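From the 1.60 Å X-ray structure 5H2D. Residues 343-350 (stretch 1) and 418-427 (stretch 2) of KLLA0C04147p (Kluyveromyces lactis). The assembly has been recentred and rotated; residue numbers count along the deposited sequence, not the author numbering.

Stretch 1 343-350: HLLPWLPP
Stretch 2 418-427: EYWKQRRDHK

Stretch 1 is mostly loop, with a short 3-10 segment at L345-W347. Its phi/psi values are -50/-43 at L345, -64/-20 at P346 and -84/-20 at W347. Two backbone hydrogen bonds close the turn: W347 N to L344 O at 2.9 Å and L348 N to L345 O at 3.2 Å. The chain then extends, with L348 at -75/149 and P349 at -69/159.

Stretch 2 is helical through R424. Its i to i+4 bonds include R423 N to Y419 O and R424 N to W420 O, both 2.8 Å, and D425 N to K421 O, 3.0 Å. D425, at -94/12, is the first residue to leave helical phi/psi. H426 has positive phi, at 62/41. The chain folds back here, so that H426 N bonds R423 O at 3.1 Å and K427 N bonds Q422 O at 2.9 Å.

The two stretches come closest in backbone at W347 and R423, whose CA atoms lie 6.4 Å apart. No direct hydrogen bond crosses between them. One water joins them instead, donating to W347 O and to R423 O, each at 2.8 Å. It thus links two carbonyls that cannot bond each other. The contact is small, burying 353 Å² over both sides.

W347 is the centre of the contact and has the largest covered area. Its CA-to-CB bond points toward stretch 2, with chi1 -64° (m) and chi2 93°. The indole edge meets the carbonyls at the end of the helix: W347 CE3 is 3.5 Å from R423 O, and W347 CZ3 is 3.7 Å from R424 O. Both oxygens lie near the ring plane, where the slightly positive C-H edge suits them. W347 CZ3 also lies 3.4 Å from H426 NE2. The six-membered ring and the imidazole have centroids 4.8 Å apart and planes at 31°, an oblique pairing. H426 has chi1 -53° (m) and chi2 107°.

R423 starts sideways, but its extended side chain reaches stretch 1. Chi1 to chi3 are all t (177°, -167°, -174°), and chi4 is -84°. W347 CB sits over one face of the guanidinium, 3.6 Å from R423 NH2. L344 CD1 approaches the guanidinium edge, 3.3 Å from R423 NH2. L344 has chi1 178° (t) and chi2 61° (p). These are packing contacts; the guanidinium nitrogens find their hydrogen bonds elsewhere in the structure.

One turn earlier in the helix, Y419 meets P349. With chi1 175° (t) and chi2 80°, the tyrosine brings its ring edge to the proline. P349 CG is 3.8 Å from Y419 CE1, an apolar contact, and P349 CD is 3.1 Å from Y419 OH. The proline ring is C-gamma endo.

R424 points away from stretch 1. Its chi angles are 179° (t), -162° (t), 62° (p) and -153°. It forms a two-pronged salt bridge with D425: R424 NE to D425 OD1 at 2.9 Å and R424 NH2 to D425 OD2 at 3.0 Å. D425 has chi1 -63° (m).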

# COMPACT_ATOMS: atom_id res chain seq x y z
N HIS A 343 5.04 -17.13 -16.96
CA HIS A 343 5.90 -16.29 -17.79
C HIS A 343 6.64 -15.23 -16.99
O HIS A 343 7.58 -14.63 -17.52
CB HIS A 343 5.09 -15.61 -18.90
CG HIS A 343 4.63 -16.55 -19.96
ND1 HIS A 343 3.35 -17.07 -20.00
CD2 HIS A 343 5.29 -17.09 -21.02
CE1 HIS A 343 3.24 -17.87 -21.04
NE2 HIS A 343 4.40 -17.91 -21.67
N LEU A 344 6.24 -14.98 -15.74
CA LEU A 344 6.91 -13.99 -14.91
C LEU A 344 8.13 -14.56 -14.20
O LEU A 344 9.16 -13.88 -14.12
CB LEU A 344 5.91 -13.44 -13.89
CG LEU A 344 6.48 -12.41 -12.92
CD1 LEU A 344 6.99 -11.20 -13.67
CD2 LEU A 344 5.43 -12.01 -11.90
N LEU A 345 8.04 -15.79 -13.71
CA LEU A 345 9.10 -16.35 -12.87
C LEU A 345 10.51 -16.20 -13.46
O LEU A 345 11.42 -15.85 -12.69
CB LEU A 345 8.81 -17.82 -12.57
CG LEU A 345 7.55 -18.09 -11.74
CD1 LEU A 345 7.33 -19.59 -11.56
CD2 LEU A 345 7.67 -17.41 -10.39
N PRO A 346 10.76 -16.43 -14.75
CA PRO A 346 12.15 -16.33 -15.24
C PRO A 346 12.74 -14.93 -15.14
O PRO A 346 13.98 -14.81 -15.13
CB PRO A 346 12.04 -16.78 -16.71
CG PRO A 346 10.77 -17.59 -16.77
CD PRO A 346 9.83 -16.87 -15.81
N TRP A 347 11.91 -13.89 -15.03
CA TRP A 347 12.38 -12.52 -14.93
C TRP A 347 12.77 -12.11 -13.52
O TRP A 347 13.51 -11.14 -13.35
CB TRP A 347 11.30 -11.55 -15.43
CG TRP A 347 10.96 -11.73 -16.88
CD1 TRP A 347 9.97 -12.51 -17.41
CD2 TRP A 347 11.64 -11.13 -17.99
NE1 TRP A 347 10.00 -12.43 -18.79
CE2 TRP A 347 11.01 -11.58 -19.16
CE3 TRP A 347 12.72 -10.25 -18.10
CZ2 TRP A 347 11.42 -11.18 -20.44
CZ3 TRP A 347 13.13 -9.85 -19.36
CH2 TRP A 347 12.48 -10.32 -20.51
N LEU A 348 12.28 -12.82 -12.51
CA LEU A 348 12.38 -12.30 -11.15
C LEU A 348 13.79 -12.43 -10.58
O LEU A 348 14.51 -13.39 -10.87
CB LEU A 348 11.42 -13.06 -10.24
CG LEU A 348 9.94 -12.95 -10.59
CD1 LEU A 348 9.14 -13.88 -9.69
CD2 LEU A 348 9.44 -11.50 -10.44
N PRO A 349 14.17 -11.50 -9.71
CA PRO A 349 15.35 -11.71 -8.87
C PRO A 349 15.08 -12.80 -7.86
O PRO A 349 13.91 -13.06 -7.55
CB PRO A 349 15.53 -10.34 -8.18
CG PRO A 349 14.11 -9.82 -8.08
CD PRO A 349 13.38 -10.33 -9.29
N PRO A 350 16.12 -13.43 -7.31
CA PRO A 350 15.89 -14.47 -6.29
C PRO A 350 15.23 -13.95 -5.03
O PRO A 350 14.81 -14.76 -4.21
CB PRO A 350 17.30 -15.00 -5.99
CG PRO A 350 18.18 -14.47 -7.06
CD PRO A 350 17.55 -13.26 -7.65
N GLU A 418 17.86 1.31 -11.35
CA GLU A 418 18.54 0.21 -12.03
C GLU A 418 17.70 -1.06 -12.15
O GLU A 418 17.98 -1.88 -13.03
CB GLU A 418 19.82 -0.14 -11.28
CG GLU A 418 20.75 1.03 -11.14
CD GLU A 418 22.06 0.78 -11.83
OE1 GLU A 418 22.82 -0.09 -11.35
OE2 GLU A 418 22.31 1.45 -12.86
N TYR A 419 16.72 -1.26 -11.28
CA TYR A 419 16.10 -2.58 -11.17
C TYR A 419 15.50 -3.04 -12.49
O TYR A 419 15.74 -4.17 -12.93
CB TYR A 419 15.03 -2.56 -10.08
CG TYR A 419 14.26 -3.86 -9.98
CD1 TYR A 419 14.81 -4.95 -9.31
CD2 TYR A 419 12.99 -4.00 -10.55
CE1 TYR A 419 14.12 -6.15 -9.21
CE2 TYR A 419 12.28 -5.21 -10.44
CZ TYR A 419 12.86 -6.27 -9.77
OH TYR A 419 12.19 -7.47 -9.62
N TRP A 420 14.68 -2.20 -13.12
CA TRP A 420 13.95 -2.66 -14.29
C TRP A 420 14.88 -2.87 -15.48
O TRP A 420 14.67 -3.81 -16.25
CB TRP A 420 12.81 -1.69 -14.62
CG TRP A 420 11.78 -1.63 -13.51
CD1 TRP A 420 11.69 -0.68 -12.54
CD2 TRP A 420 10.74 -2.58 -13.26
NE1 TRP A 420 10.63 -0.97 -11.70
CE2 TRP A 420 10.03 -2.12 -12.12
CE3 TRP A 420 10.31 -3.75 -13.90
CZ2 TRP A 420 8.93 -2.80 -11.60
CZ3 TRP A 420 9.22 -4.43 -13.38
CH2 TRP A 420 8.54 -3.95 -12.23
N LYS A 421 15.91 -2.03 -15.64
CA LYS A 421 16.86 -2.23 -16.73
C LYS A 421 17.66 -3.51 -16.52
O LYS A 421 17.83 -4.31 -17.45
CB LYS A 421 17.80 -1.03 -16.84
CG LYS A 421 17.07 0.28 -17.01
CD LYS A 421 18.01 1.43 -17.34
CE LYS A 421 19.06 1.61 -16.27
NZ LYS A 421 19.85 2.86 -16.50
N GLN A 422 18.16 -3.73 -15.30
CA GLN A 422 18.91 -4.96 -15.05
C GLN A 422 18.02 -6.18 -15.19
O GLN A 422 18.48 -7.23 -15.63
CB GLN A 422 19.56 -4.91 -13.66
CG GLN A 422 20.50 -3.74 -13.49
CD GLN A 422 21.41 -3.89 -12.28
OE1 GLN A 422 21.49 -4.96 -11.67
NE2 GLN A 422 22.10 -2.81 -11.93
N ARG A 423 16.74 -6.05 -14.82
CA ARG A 423 15.78 -7.13 -15.04
C ARG A 423 15.58 -7.40 -16.53
O ARG A 423 15.60 -8.55 -16.97
CB ARG A 423 14.47 -6.74 -14.36
CG ARG A 423 13.30 -7.71 -14.52
CD ARG A 423 12.04 -6.99 -14.06
NE ARG A 423 10.85 -7.83 -14.02
CZ ARG A 423 10.06 -8.08 -15.06
NH1 ARG A 423 10.35 -7.57 -16.24
NH2 ARG A 423 8.99 -8.84 -14.92
N ARG A 424 15.36 -6.34 -17.30
CA ARG A 424 15.26 -6.44 -18.75
C ARG A 424 16.43 -7.20 -19.35
O ARG A 424 16.26 -8.01 -20.28
CB ARG A 424 15.17 -5.03 -19.35
CG ARG A 424 15.09 -4.96 -20.86
CD ARG A 424 15.45 -3.56 -21.35
NE ARG A 424 16.82 -3.23 -20.98
CZ ARG A 424 17.28 -1.99 -20.79
NH1 ARG A 424 16.48 -0.94 -20.93
NH2 ARG A 424 18.55 -1.82 -20.43
N ASP A 425 17.64 -6.97 -18.83
CA ASP A 425 18.85 -7.52 -19.41
C ASP A 425 19.27 -8.82 -18.75
O ASP A 425 20.40 -9.28 -18.97
CB ASP A 425 19.98 -6.49 -19.32
CG ASP A 425 19.69 -5.24 -20.14
OD1 ASP A 425 18.83 -5.30 -21.04
OD2 ASP A 425 20.31 -4.20 -19.87
N HIS A 426 18.40 -9.42 -17.93
CA HIS A 426 18.63 -10.75 -17.36
C HIS A 426 19.86 -10.78 -16.46
O HIS A 426 20.64 -11.74 -16.47
CB HIS A 426 18.73 -11.80 -18.47
CG HIS A 426 17.57 -11.77 -19.41
ND1 HIS A 426 17.67 -11.29 -20.70
CD2 HIS A 426 16.28 -12.11 -19.22
CE1 HIS A 426 16.48 -11.36 -21.27
NE2 HIS A 426 15.62 -11.85 -20.40
N LYS A 427 20.03 -9.72 -15.66
CA LYS A 427 21.21 -9.55 -14.83
C LYS A 427 20.92 -9.73 -13.34
O LYS A 427 21.72 -9.31 -12.50
CB LYS A 427 21.84 -8.18 -15.07
CG LYS A 427 22.44 -8.00 -16.46
CD LYS A 427 23.60 -8.95 -16.66
CE LYS A 427 24.38 -8.66 -17.93
NZ LYS A 427 25.58 -9.53 -18.05
O HOH W 1 15.53 -10.78 -15.28